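Local coordinates for uncharacterized protein (Bacteroides uniformis, PDB 4IYK) that is of unknown function but probably binds carbohydrate, pairing a transthyretin-like N-terminal domain with a C-terminal domain of the E-set immunoglobulin-like kind, at residues F82-V87 / S208-V213; G61-N66 / Y99-I104; L141-D146 / V153-N158. All coordinates share one frame; numbering follows the deposited sequence.

Contact 1. Residues F82-V87 / S208-V213; sequences FYPFEV and SGVGTV. With EDO (1,2-ethanediol), chain E.
Val210 meets Pro84 and Tyr83 where a loop of the C-terminal E-set-like domain reaches the N-terminal transthyretin-like domain, a small worked example of a single branched side chain adding to the contact between two beta domains. Followed outward, Val210 begins its contact at CB, which lies 4.0 Å from CD of Pro84. The CG1 methyl carries the rest. It comes to 3.8 Å from Pro84 CD and 4.2 Å from Pro84 CG, and it also approaches the ring of Tyr83 obliquely, with Val210 CG1 4.2 Å from Tyr83 CD2. The torsion explains the choice of branch: CG1 stands anti to the carbonyl carbon (chi1 -53°), which sends this methyl to the proline, while CG2 takes the place between backbone N and carbonyl carbon and has no part in the contact. The two side chains cross at about a right angle, and the methyl meets the ring at CD and CG.

Tyr106 touches both Pro84 and Val210 and extends the apolar patch. The polar end of Tyr83 is engaged elsewhere, its OH bonded to Glu133. No hydrogen bond joins 82-87 to 208-213, and only 107 Å² is buried between them; the chemistry therefore implies a modest, non-directional apolar touch between the domains.

Contact 2. Residues G61-N66 / Y99-I104; sequences GEYRNN and YDFKVI. With EDO (1,2-ethanediol), chain H; EDO (1,2-ethanediol), chain I; EDO (1,2-ethanediol), chain D.
Tyr63 reaches across from strand 62-65 to Tyr99 and Phe101 of strand 95-103, the two outer strands of a three-stranded mixed sheet in the transthyretin-like domain. Strand 15-23 runs between them and bonds to both, so the two outer strands share no backbone-to-backbone bond here and meet through side chains and one side-chain-to-backbone bond. Tyr63 carries most of the contact; its ring and that of Phe101 are set obliquely, planes at 41° and centroids 5.9 Å apart, and the two side chains cross at about a right angle. The nearest ring carbons are Tyr63 CE2 and Phe101 CE2, 3.8 Å apart. Tyr63 CG stands between its backbone N and carbonyl carbon (chi1 74°), which carries the ring toward strand 95-103. Tyr99 adds a further layer, its CD1 lying 3.6 Å above the plane of the Phe101 ring, over the centre. Ile40 of strand 40-44 touches both Tyr63 and Phe101, tying this cluster to the other sheet.

Amid these rings the phenol retains one firm polar bond. Tyr63 OH donates to Tyr99 O at 2.7 Å, arriving in the carbonyl plane on a lone pair, with a C=O...OH angle of 130°.

Contact 3. Residues L141-D146 / V153-N158; sequences LFAFSD and VKLTLN
Phe144 lies with one ring face under the CG1 methyl of Val153, a CH-pi contact in which CG1 stands 3.6 Å from the ring centroid and only 14° off the ring normal. Chi1 of Val153 is -178°, placing CG1 anti to the backbone N and over the middle of the ring. The rim of the same ring is occupied as well: Lys154 C lies near its plane at the edge, and Leu155 CG comes in obliquely, 3.9 Å from Phe144 CD1. One aromatic group thus serves three successive residues of the loop.

Between these side chains runs a directional link. Leu155 N donates to Ala143 O at 3.0 Å, meeting the carbonyl almost head-on with a C=O...N angle of 172°. A water completes a second connection, accepting from Ala143 N and donating to Leu155 O, so that both backbone polar groups of Ala143 are tied to Leu155, one directly and one through solvent. Beyond it, the aliphatic part of Lys154 runs past the edge of Phe142, with Lys154 CD 3.7 Å from Phe142 CD1. Leu157 closes the far end, its CD1 4.4 Å from Ala143 CB.

The loop 153-158 therefore lies across the end of strand 135-144, which on its other side pairs antiparallel with strand 196-206 through backbone hydrogen bonds of Phe142 with Arg200 and of Phe144 with Tyr198; Leu157 also touches Ile182 of strand 178-183.

In the fold
The three contacts illustrate how chemistry follows position in a two-domain beta protein. Contact 2 is buried within the N-terminal domain and joins two strands of one sheet by aromatic packing with a single phenol bond. Contact 3, partly buried in the C-terminal domain, has the largest interface and adds backbone and water bonds to hydrophobic packing as a loop crosses a strand. Contact 1 is the slightest, purely apolar, and the only one that spans both domains. Contacts 1 and 2 adjoin: Tyr83 N lies 2.9 Å from Ile104 O, a probable hydrogen bond, and Phe82 packs on Val103. Contact 3 stands apart, its centre about 27 Å from that of contact 1.

Contact 1. Residues F82-V87 / S208-V213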
loop_
_atom_site.group_PDB
_atom_site.type_symbol
_atom_site.label_atom_id
_atom_site.label_comp_id
_atom_site.label_asym_id
_atom_site.label_seq_id
_atom_site.Cartn_x
_atom_site.Cartn_y
_atom_site.Cartn_z
ATOM N N PHE A 82 6.879 2.733 4.204
ATOM C CA PHE A 82 7.448 4.060 4.254
ATOM C C PHE A 82 8.480 4.082 5.358
ATOM O O PHE A 82 8.464 3.197 6.227
ATOM C CB PHE A 82 6.380 5.159 4.419
ATOM C CG PHE A 82 5.458 5.050 5.606
ATOM C CD1 PHE A 82 5.846 5.532 6.858
ATOM C CD2 PHE A 82 4.162 4.567 5.457
ATOM C CE1 PHE A 82 4.984 5.451 7.951
ATOM C CE2 PHE A 82 3.298 4.490 6.551
ATOM C CZ PHE A 82 3.709 4.946 7.787
ATOM N N TYR A 83 9.403 5.057 5.303
ATOM C CA TYR A 83 10.478 5.165 6.298
ATOM C C TYR A 83 9.904 5.344 7.710
ATOM O O TYR A 83 8.993 6.168 7.914
ATOM C CB TYR A 83 11.480 6.293 5.962
ATOM C CG TYR A 83 12.486 5.884 4.906
ATOM C CD1 TYR A 83 12.199 6.027 3.549
ATOM C CD2 TYR A 83 13.699 5.306 5.260
ATOM C CE1 TYR A 83 13.124 5.661 2.575
ATOM C CE2 TYR A 83 14.624 4.914 4.291
ATOM C CZ TYR A 83 14.310 5.056 2.947
ATOM O OH TYR A 83 15.214 4.683 1.984
ATOM N N PRO A 84 10.386 4.496 8.656
ATOM C CA PRO A 84 9.909 4.570 10.042
ATOM C C PRO A 84 10.245 5.887 10.737
ATOM O O PRO A 84 11.226 6.560 10.423
ATOM C CB PRO A 84 10.661 3.410 10.722
ATOM C CG PRO A 84 11.903 3.261 9.942
ATOM C CD PRO A 84 11.432 3.464 8.523
ATOM N N PHE A 85 9.412 6.224 11.707
ATOM C CA PHE A 85 9.530 7.397 12.557
ATOM C C PHE A 85 8.558 7.276 13.714
ATOM O O PHE A 85 7.653 6.429 13.714
ATOM C CB PHE A 85 9.298 8.727 11.777
ATOM C CG PHE A 85 7.905 8.941 11.218
ATOM C CD1 PHE A 85 7.558 8.446 9.966
ATOM C CD2 PHE A 85 6.965 9.687 11.916
ATOM C CE1 PHE A 85 6.283 8.652 9.445
ATOM C CE2 PHE A 85 5.691 9.910 11.382
ATOM C CZ PHE A 85 5.356 9.379 10.154
ATOM N N GLU A 86 8.735 8.174 14.674
ATOM C CA GLU A 86 7.898 8.297 15.838
ATOM C C GLU A 86 7.294 9.682 15.922
ATOM O O GLU A 86 7.909 10.657 15.481
ATOM C CB GLU A 86 8.734 8.044 17.088
ATOM C CG GLU A 86 8.501 6.716 17.756
ATOM C CD GLU A 86 9.089 6.646 19.150
ATOM O OE1 GLU A 86 10.318 6.849 19.295
ATOM O OE2 GLU A 86 8.318 6.393 20.103
ATOM N N VAL A 87 6.090 9.772 16.505
ATOM C CA VAL A 87 5.434 11.033 16.829
ATOM C C VAL A 87 5.228 11.003 18.364
ATOM O O VAL A 87 4.337 10.314 18.859
ATOM C CB VAL A 87 4.141 11.343 16.032
ATOM C CG1 VAL A 87 3.601 12.728 16.375
ATOM C CG2 VAL A 87 4.369 11.226 14.527
ATOM N N SER A 208 17.531 -1.075 4.038
ATOM C CA SER A 208 18.108 -1.525 5.305
ATOM C C SER A 208 17.701 -0.706 6.532
ATOM O O SER A 208 17.438 0.486 6.423
ATOM C CB SER A 208 19.616 -1.482 5.225
ATOM O OG SER A 208 20.069 -0.468 6.103
ATOM N N GLY A 209 17.813 -1.323 7.710
ATOM C CA GLY A 209 17.577 -0.676 9.006
ATOM C C GLY A 209 16.117 -0.457 9.333
ATOM O O GLY A 209 15.776 -0.058 10.450
ATOM N N VAL A 210 15.238 -0.797 8.369
ATOM C CA VAL A 210 13.822 -0.518 8.455
ATOM C C VAL A 210 13.000 -1.768 8.709
ATOM O O VAL A 210 11.775 -1.726 8.587
ATOM C CB VAL A 210 13.366 0.252 7.187
ATOM C CG1 VAL A 210 14.247 1.493 6.960
ATOM C CG2 VAL A 210 13.377 -0.647 5.953
ATOM N N GLY A 211 13.665 -2.858 9.097
ATOM C CA GLY A 211 12.980 -4.113 9.365
ATOM C C GLY A 211 12.344 -4.684 8.114
ATOM O O GLY A 211 12.944 -4.656 7.038
ATOM N N THR A 212 11.114 -5.139 8.227
ATOM C CA THR A 212 10.442 -5.758 7.088
ATOM C C THR A 212 9.776 -4.696 6.182
ATOM O O THR A 212 8.920 -3.903 6.604
ATOM C CB THR A 212 9.505 -6.884 7.526
ATOM O OG1 THR A 212 8.587 -6.407 8.503
ATOM C CG2 THR A 212 10.262 -8.068 8.107
ATOM N N VAL A 213 10.200 -4.713 4.911
ATOM C CA VAL A 213 9.711 -3.817 3.879
ATOM C C VAL A 213 8.438 -4.405 3.306
ATOM O O VAL A 213 8.402 -5.603 3.011
ATOM C CB VAL A 213 10.782 -3.555 2.785
ATOM C CG1 VAL A 213 10.217 -2.729 1.632
ATOM C CG2 VAL A 213 12.022 -2.883 3.377
HETATM C C1 EDO E . 7.252 -8.383 1.864
HETATM O O1 EDO E . 7.613 -8.157 3.219
HETATM C C2 EDO E . 5.796 -8.894 1.763
HETATM O O2 EDO E . 4.934 -8.195 2.655
#

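Contact 2. Residues G61-N66 / Y99-I104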
loop_
_atom_site.group_PDB
_atom_site.type_symbol
_atom_site.label_atom_id
_atom_site.label_comp_id
_atom_site.label_asym_id
_atom_site.label_seq_id
_atom_site.Cartn_x
_atom_site.Cartn_y
_atom_site.Cartn_z
ATOM N N GLY A 61 -5.215 4.284 2.533
ATOM C CA GLY A 61 -4.357 5.080 3.406
ATOM C C GLY A 61 -5.172 5.935 4.369
ATOM O O GLY A 61 -4.619 6.669 5.177
ATOM N N GLU A 62 -6.505 5.816 4.325
ATOM C CA GLU A 62 -7.379 6.512 5.272
ATOM C C GLU A 62 -7.635 5.618 6.480
ATOM O O GLU A 62 -7.869 4.419 6.323
ATOM C CB GLU A 62 -8.706 6.899 4.599
ATOM C CG GLU A 62 -8.534 8.044 3.619
ATOM C CD GLU A 62 -9.558 8.120 2.507
ATOM O OE1 GLU A 62 -9.835 7.076 1.869
ATOM O OE2 GLU A 62 -10.029 9.245 2.226
ATOM N N TYR A 63 -7.586 6.188 7.683
ATOM C CA TYR A 63 -7.834 5.417 8.899
ATOM C C TYR A 63 -8.976 6.064 9.694
ATOM O O TYR A 63 -9.196 7.265 9.572
ATOM C CB TYR A 63 -6.541 5.254 9.749
ATOM C CG TYR A 63 -6.106 6.502 10.485
ATOM C CD1 TYR A 63 -6.539 6.756 11.785
ATOM C CD2 TYR A 63 -5.212 7.404 9.907
ATOM C CE1 TYR A 63 -6.154 7.910 12.464
ATOM C CE2 TYR A 63 -4.810 8.558 10.585
ATOM C CZ TYR A 63 -5.313 8.822 11.848
ATOM O OH TYR A 63 -4.941 9.950 12.525
ATOM N N ARG A 64 -9.695 5.251 10.510
ATOM C CA ARG A 64 -10.816 5.687 11.342
ATOM C C ARG A 64 -10.960 4.789 12.564
ATOM O O ARG A 64 -10.968 3.571 12.435
ATOM C CB ARG A 64 -12.111 5.682 10.524
ATOM C CG ARG A 64 -13.250 6.363 11.252
ATOM C CD ARG A 64 -14.562 6.143 10.531
ATOM N NE ARG A 64 -15.665 6.756 11.269
ATOM C CZ ARG A 64 -16.901 6.880 10.801
ATOM N NH1 ARG A 64 -17.203 6.449 9.577
ATOM N NH2 ARG A 64 -17.847 7.430 11.552
ATOM N N ASN A 65 -11.077 5.397 13.752
ATOM C CA ASN A 65 -11.226 4.671 15.008
ATOM C C ASN A 65 -12.221 5.395 15.891
ATOM O O ASN A 65 -11.942 6.500 16.320
ATOM C CB ASN A 65 -9.863 4.511 15.722
ATOM C CG ASN A 65 -9.846 3.447 16.813
ATOM O OD1 ASN A 65 -10.863 3.107 17.425
ATOM N ND2 ASN A 65 -8.673 2.900 17.095
ATOM N N ASN A 66 -13.388 4.784 16.150
ATOM C CA ASN A 66 -14.409 5.407 17.005
ATOM C C ASN A 66 -14.375 4.884 18.436
ATOM O O ASN A 66 -15.293 5.164 19.206
ATOM C CB ASN A 66 -15.807 5.231 16.407
ATOM C CG ASN A 66 -16.079 6.266 15.348
ATOM O OD1 ASN A 66 -15.695 6.098 14.203
ATOM N ND2 ASN A 66 -16.643 7.410 15.736
ATOM N N TYR A 99 -6.044 13.721 12.153
ATOM C CA TYR A 99 -4.580 13.823 12.057
ATOM C C TYR A 99 -4.052 13.054 10.842
ATOM O O TYR A 99 -4.218 11.827 10.709
ATOM C CB TYR A 99 -3.851 13.359 13.338
ATOM C CG TYR A 99 -2.397 13.798 13.407
ATOM C CD1 TYR A 99 -1.392 13.056 12.791
ATOM C CD2 TYR A 99 -2.027 14.948 14.100
ATOM C CE1 TYR A 99 -0.055 13.451 12.853
ATOM C CE2 TYR A 99 -0.687 15.350 14.179
ATOM C CZ TYR A 99 0.296 14.593 13.556
ATOM O OH TYR A 99 1.617 14.971 13.614
ATOM N N ASP A 100 -3.366 13.792 9.979
ATOM C CA ASP A 100 -2.741 13.234 8.791
ATOM C C ASP A 100 -1.254 13.046 9.057
ATOM O O ASP A 100 -0.611 13.931 9.616
ATOM C CB ASP A 100 -2.982 14.158 7.580
ATOM C CG ASP A 100 -4.440 14.253 7.143
ATOM O OD1 ASP A 100 -5.212 13.302 7.416
ATOM O OD2 ASP A 100 -4.807 15.276 6.525
ATOM N N PHE A 101 -0.712 11.878 8.708
ATOM C CA PHE A 101 0.717 11.626 8.890
ATOM C C PHE A 101 1.396 11.798 7.523
ATOM O O PHE A 101 0.892 11.285 6.520
ATOM C CB PHE A 101 0.951 10.205 9.469
ATOM C CG PHE A 101 0.355 9.960 10.835
ATOM C CD1 PHE A 101 1.080 10.234 11.988
ATOM C CD2 PHE A 101 -0.907 9.390 10.969
ATOM C CE1 PHE A 101 0.534 9.982 13.253
ATOM C CE2 PHE A 101 -1.457 9.140 12.235
ATOM C CZ PHE A 101 -0.732 9.434 13.368
ATOM N N LYS A 102 2.516 12.515 7.491
ATOM C CA LYS A 102 3.359 12.797 6.314
ATOM C C LYS A 102 4.545 11.825 6.316
ATOM O O LYS A 102 5.277 11.743 7.298
ATOM C CB LYS A 102 3.849 14.259 6.315
ATOM C CG LYS A 102 2.749 15.299 6.561
ATOM C CD LYS A 102 2.088 15.801 5.293
ATOM C CE LYS A 102 1.245 17.039 5.544
ATOM N NZ LYS A 102 2.072 18.252 5.826
ATOM N N VAL A 103 4.705 11.054 5.237
ATOM C CA VAL A 103 5.695 9.973 5.188
ATOM C C VAL A 103 6.522 10.004 3.889
ATOM O O VAL A 103 6.167 10.693 2.928
ATOM C CB VAL A 103 4.962 8.591 5.354
ATOM C CG1 VAL A 103 3.980 8.598 6.527
ATOM C CG2 VAL A 103 4.256 8.140 4.066
ATOM N N ILE A 104 7.609 9.233 3.875
ATOM C CA ILE A 104 8.469 9.047 2.707
ATOM C C ILE A 104 8.278 7.602 2.292
ATOM O O ILE A 104 8.839 6.727 2.972
ATOM C CB ILE A 104 9.986 9.391 2.958
ATOM C CG1 ILE A 104 10.182 10.867 3.355
ATOM C CG2 ILE A 104 10.858 9.006 1.729
ATOM C CD1 ILE A 104 11.569 11.173 4.021
HETATM C C1 EDO H . -15.229 10.125 13.331
HETATM O O1 EDO H . -14.833 8.908 12.726
HETATM C C2 EDO H . -16.714 10.427 13.035
HETATM O O2 EDO H . -17.538 9.473 13.680
HETATM C C1 EDO I . 5.496 13.574 10.655
HETATM O O1 EDO I . 6.252 13.375 9.461
HETATM C C2 EDO I . 3.993 13.265 10.400
HETATM O O2 EDO I . 3.294 13.396 11.611
HETATM C C1 EDO D . -1.191 17.096 10.675
HETATM O O1 EDO D . -0.055 16.905 9.836
HETATM C C2 EDO D . -2.460 17.201 9.783
HETATM O O2 EDO D . -3.617 16.851 10.531
#

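Contact 3. Residues L141-D146 / V153-N158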
loop_
_atom_site.group_PDB
_atom_site.type_symbol
_atom_site.label_atom_id
_atom_site.label_comp_id
_atom_site.label_asym_id
_atom_site.label_seq_id
_atom_site.Cartn_x
_atom_site.Cartn_y
_atom_site.Cartn_z
ATOM N N LEU A 141 1.237 -7.238 -10.524
ATOM C CA LEU A 141 -0.106 -6.797 -10.833
ATOM C C LEU A 141 -1.049 -7.696 -10.050
ATOM O O LEU A 141 -1.299 -8.839 -10.444
ATOM C CB LEU A 141 -0.400 -6.806 -12.360
ATOM C CG LEU A 141 -1.804 -6.330 -12.794
ATOM C CD1 LEU A 141 -2.099 -4.891 -12.304
ATOM C CD2 LEU A 141 -1.964 -6.415 -14.327
ATOM N N PHE A 142 -1.513 -7.204 -8.884
ATOM C CA PHE A 142 -2.421 -7.985 -8.046
ATOM C C PHE A 142 -3.827 -7.912 -8.581
ATOM O O PHE A 142 -4.237 -6.875 -9.093
ATOM C CB PHE A 142 -2.374 -7.527 -6.578
ATOM C CG PHE A 142 -1.007 -7.688 -5.958
ATOM C CD1 PHE A 142 -0.570 -8.937 -5.505
ATOM C CD2 PHE A 142 -0.127 -6.605 -5.878
ATOM C CE1 PHE A 142 0.696 -9.080 -4.915
ATOM C CE2 PHE A 142 1.142 -6.752 -5.294
ATOM C CZ PHE A 142 1.552 -7.993 -4.837
ATOM N N ALA A 143 -4.575 -9.007 -8.441
ATOM C CA ALA A 143 -5.979 -9.077 -8.844
ATOM C C ALA A 143 -6.863 -9.702 -7.754
ATOM O O ALA A 143 -6.461 -10.682 -7.110
ATOM C CB ALA A 143 -6.107 -9.887 -10.139
ATOM N N PHE A 144 -8.090 -9.161 -7.567
ATOM C CA PHE A 144 -9.078 -9.743 -6.644
ATOM C C PHE A 144 -10.518 -9.367 -7.049
ATOM O O PHE A 144 -10.720 -8.408 -7.789
ATOM C CB PHE A 144 -8.818 -9.369 -5.165
ATOM C CG PHE A 144 -9.332 -10.437 -4.226
ATOM C CD1 PHE A 144 -8.723 -11.696 -4.171
ATOM C CD2 PHE A 144 -10.448 -10.203 -3.425
ATOM C CE1 PHE A 144 -9.199 -12.680 -3.300
ATOM C CE2 PHE A 144 -10.940 -11.198 -2.569
ATOM C CZ PHE A 144 -10.327 -12.434 -2.522
ATOM N N SER A 145 -11.505 -10.082 -6.505
ATOM C CA SER A 145 -12.941 -9.851 -6.782
ATOM C C SER A 145 -13.503 -8.626 -5.993
ATOM O O SER A 145 -14.683 -8.325 -6.110
ATOM C CB SER A 145 -13.766 -11.101 -6.480
ATOM O OG SER A 145 -13.532 -11.499 -5.139
ATOM N N ASP A 146 -12.678 -7.948 -5.203
ATOM C CA ASP A 146 -13.122 -6.747 -4.470
ATOM C C ASP A 146 -11.938 -5.736 -4.394
ATOM O O ASP A 146 -10.796 -6.051 -4.774
ATOM C CB ASP A 146 -13.776 -7.071 -3.081
ATOM C CG ASP A 146 -12.850 -7.598 -1.988
ATOM O OD1 ASP A 146 -11.688 -7.138 -1.910
ATOM O OD2 ASP A 146 -13.274 -8.473 -1.234
ATOM N N VAL A 153 -4.406 -9.738 -0.213
ATOM C CA VAL A 153 -5.732 -10.163 -0.727
ATOM C C VAL A 153 -5.600 -10.320 -2.258
ATOM O O VAL A 153 -5.676 -9.339 -2.994
ATOM C CB VAL A 153 -6.837 -9.135 -0.303
ATOM C CG1 VAL A 153 -8.218 -9.567 -0.778
ATOM C CG2 VAL A 153 -6.842 -8.924 1.219
ATOM N N LYS A 154 -5.261 -11.535 -2.709
ATOM C CA LYS A 154 -4.960 -11.754 -4.120
ATOM C C LYS A 154 -5.318 -13.147 -4.588
ATOM O O LYS A 154 -5.362 -14.100 -3.794
ATOM C CB LYS A 154 -3.451 -11.516 -4.363
ATOM C CG LYS A 154 -2.553 -12.475 -3.574
ATOM C CD LYS A 154 -1.077 -12.113 -3.661
ATOM C CE LYS A 154 -0.291 -13.057 -2.759
ATOM N NZ LYS A 154 1.146 -13.047 -3.092
ATOM N N LEU A 155 -5.537 -13.255 -5.908
ATOM C CA LEU A 155 -5.813 -14.500 -6.603
ATOM C C LEU A 155 -4.494 -15.092 -7.076
ATOM O O LEU A 155 -3.536 -14.366 -7.297
ATOM C CB LEU A 155 -6.756 -14.241 -7.796
ATOM C CG LEU A 155 -8.146 -13.722 -7.433
ATOM C CD1 LEU A 155 -8.845 -13.140 -8.671
ATOM C CD2 LEU A 155 -8.992 -14.835 -6.767
ATOM N N THR A 156 -4.439 -16.413 -7.180
ATOM C CA THR A 156 -3.269 -17.157 -7.663
ATOM C C THR A 156 -3.470 -17.266 -9.172
ATOM O O THR A 156 -4.498 -17.805 -9.607
ATOM C CB THR A 156 -3.219 -18.508 -6.953
ATOM O OG1 THR A 156 -3.200 -18.256 -5.554
ATOM C CG2 THR A 156 -2.025 -19.364 -7.391
ATOM N N LEU A 157 -2.507 -16.761 -9.949
ATOM C CA LEU A 157 -2.622 -16.700 -11.406
ATOM C C LEU A 157 -1.601 -17.556 -12.151
ATOM O O LEU A 157 -0.495 -17.771 -11.665
ATOM C CB LEU A 157 -2.483 -15.229 -11.863
ATOM C CG LEU A 157 -3.485 -14.202 -11.267
ATOM C CD1 LEU A 157 -3.108 -12.785 -11.673
ATOM C CD2 LEU A 157 -4.954 -14.524 -11.671
ATOM N N ASN A 158 -1.960 -17.941 -13.396
ATOM C CA ASN A 158 -1.095 -18.706 -14.290
ATOM C C ASN A 158 -0.403 -17.816 -15.304
ATOM O O ASN A 158 -0.989 -16.825 -15.733
ATOM C CB ASN A 158 -1.915 -19.735 -15.051
ATOM C CG ASN A 158 -2.749 -20.654 -14.221
ATOM O OD1 ASN A 158 -2.275 -21.278 -13.276
ATOM N ND2 ASN A 158 -3.987 -20.852 -14.649
HETATM O O HOH W 1 -3.151 -11.562 -7.939
#